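PDB 2CYB: tyrosyl-tRNA synthetase from Archaeoglobus fulgidus, which probably catalyses the two-step attachment of tyrosine to tRNA(Tyr), with ATP activating the amino acid to tyrosyl-AMP before its transfer to the acceptor end. Local coordinates for residues Ile98-Leu102 and Ala315-Leu319. Numbering follows the deposited sequence.
Sequences IALGL and ARKRL
The C-terminal end of helix 83-99 in the catalytic Rossmann-fold domain meets the last turn of helix 297-319, close to the chain terminus. Ile-98 and Ala-99 are helical. Gly-101 then takes a positive phi of 126° with psi -15° and closes the helix in a Schellman motif, with Gly-101 N 2.8 Å from Ile-98 O. Residues 315-318 are helical, and Leu-319 N donates to Ala-315 O at 2.8 Å. The closest CA pair is Ala-99 and Ala-315, 5.1 Å apart.

Ala-315 offers both backbone and side chain. Ala-315 O lies 3.4 Å from Ala-99 CB, which points at the second helix. Ala-315 CB meets Leu-100 CD2 at 4.0 Å. Leu-100 (chi1 m, chi2 t) starts away from this helix, but its CD2 reaches back; the side chain also touches Met-50 of helix 47-61. Arg-318 points toward the turn, with chi1 m and the rest of the chain extended. Arg-318 CB is 4.1 Å from Ala-99 CB, and Arg-318 CD is 3.2 Å from Ala-99 O. Arg-318 NH2 ends 3.6 Å from Gly-101 CA, which sits at the guanidinium edge. Arg-318 NE also makes a long, weak ion pair with Asp-314. Leu-319 (chi1 t, chi2 p) brings Leu-319 CB within 3.9 Å of Ala-99 CB.

The small Ala-99 and Ala-315 let the two helix ends come close. A side chain at Gly-101 would jam against Leu-100 O. Methyls and the aliphatic part of Arg-318 pack partly against backbone carbonyls. With no hydrogen bonds or salt bridges between the segments, the join depends on close van der Waals fit around two alanines, away from the tyrosine pocket.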
loop_
_atom_site.group_PDB
_atom_site.type_symbol
_atom_site.label_atom_id
_atom_site.label_comp_id
_atom_site.label_asym_id
_atom_site.label_seq_id
_atom_site.Cartn_x
_atom_site.Cartn_y
_atom_site.Cartn_z
ATOM N N ILE A 98 -26.583 0.996 -17.351
ATOM C CA ILE A 98 -28.027 1.181 -17.250
ATOM C C ILE A 98 -28.636 0.812 -18.599
ATOM O O ILE A 98 -29.573 0.012 -18.681
ATOM C CB ILE A 98 -28.385 2.649 -16.927
ATOM C CG1 ILE A 98 -27.860 3.017 -15.538
ATOM C CG2 ILE A 98 -29.901 2.846 -16.992
ATOM C CD1 ILE A 98 -28.074 4.463 -15.163
ATOM N N ALA A 99 -28.077 1.394 -19.655
ATOM C CA ALA A 99 -28.537 1.155 -21.016
ATOM C C ALA A 99 -28.475 -0.319 -21.412
ATOM O O ALA A 99 -29.232 -0.759 -22.272
ATOM C CB ALA A 99 -27.722 1.994 -21.988
ATOM N N LEU A 100 -27.576 -1.079 -20.792
ATOM C CA LEU A 100 -27.444 -2.501 -21.095
ATOM C C LEU A 100 -28.477 -3.340 -20.352
ATOM O O LEU A 100 -28.586 -4.549 -20.572
ATOM C CB LEU A 100 -26.043 -2.999 -20.742
ATOM C CG LEU A 100 -24.891 -2.535 -21.634
ATOM C CD1 LEU A 100 -23.583 -3.076 -21.076
ATOM C CD2 LEU A 100 -25.105 -3.020 -23.063
ATOM N N GLY A 101 -29.229 -2.701 -19.462
ATOM C CA GLY A 101 -30.239 -3.424 -18.718
ATOM C C GLY A 101 -30.138 -3.287 -17.213
ATOM O O GLY A 101 -31.075 -3.638 -16.497
ATOM N N LEU A 102 -29.008 -2.794 -16.719
ATOM C CA LEU A 102 -28.849 -2.626 -15.280
ATOM C C LEU A 102 -29.394 -1.276 -14.821
ATOM O O LEU A 102 -28.652 -0.440 -14.298
ATOM C CB LEU A 102 -27.376 -2.764 -14.877
ATOM C CG LEU A 102 -26.817 -4.188 -14.854
ATOM C CD1 LEU A 102 -25.334 -4.160 -14.509
ATOM C CD2 LEU A 102 -27.582 -5.019 -13.832
ATOM N N ALA A 315 -29.224 -0.803 -26.995
ATOM C CA ALA A 315 -28.447 -0.203 -25.916
ATOM C C ALA A 315 -28.258 1.285 -26.179
ATOM O O ALA A 315 -28.478 2.116 -25.298
ATOM C CB ALA A 315 -27.087 -0.901 -25.791
ATOM N N ARG A 316 -27.850 1.619 -27.396
ATOM C CA ARG A 316 -27.643 3.010 -27.767
ATOM C C ARG A 316 -28.956 3.783 -27.696
ATOM O O ARG A 316 -28.987 4.937 -27.273
ATOM C CB ARG A 316 -27.033 3.090 -29.170
ATOM C CG ARG A 316 -25.526 2.845 -29.176
ATOM C CD ARG A 316 -24.972 2.623 -30.574
ATOM N NE ARG A 316 -25.362 1.322 -31.111
ATOM C CZ ARG A 316 -24.901 0.809 -32.246
ATOM N NH1 ARG A 316 -25.317 -0.383 -32.650
ATOM N NH2 ARG A 316 -24.023 1.482 -32.977
ATOM N N LYS A 317 -30.043 3.132 -28.098
ATOM C CA LYS A 317 -31.365 3.747 -28.065
ATOM C C LYS A 317 -31.682 4.196 -26.640
ATOM O O LYS A 317 -32.116 5.325 -26.421
ATOM C CB LYS A 317 -32.420 2.746 -28.538
ATOM C CG LYS A 317 -33.849 3.269 -28.536
ATOM C CD LYS A 317 -34.830 2.143 -28.838
ATOM C CE LYS A 317 -36.263 2.644 -28.886
ATOM N NZ LYS A 317 -36.476 3.605 -30.003
ATOM N N ARG A 318 -31.467 3.303 -25.677
ATOM C CA ARG A 318 -31.724 3.617 -24.276
ATOM C C ARG A 318 -30.726 4.667 -23.818
ATOM O O ARG A 318 -31.077 5.619 -23.123
ATOM C CB ARG A 318 -31.573 2.366 -23.405
ATOM C CG ARG A 318 -32.594 1.278 -23.667
ATOM C CD ARG A 318 -32.317 0.058 -22.800
ATOM N NE ARG A 318 -33.227 -1.043 -23.098
ATOM C CZ ARG A 318 -33.160 -2.248 -22.537
ATOM N NH1 ARG A 318 -34.034 -3.189 -22.874
ATOM N NH2 ARG A 318 -32.219 -2.515 -21.641
ATOM N N LEU A 319 -29.474 4.475 -24.220
ATOM C CA LEU A 319 -28.392 5.383 -23.870
ATOM C C LEU A 319 -28.713 6.797 -24.338
ATOM O O LEU A 319 -28.089 7.763 -23.898
ATOM C CB LEU A 319 -27.091 4.903 -24.516
ATOM C CG LEU A 319 -25.800 5.651 -24.190
ATOM C CD1 LEU A 319 -25.530 5.603 -22.696
ATOM C CD2 LEU A 319 -24.655 5.023 -24.960
#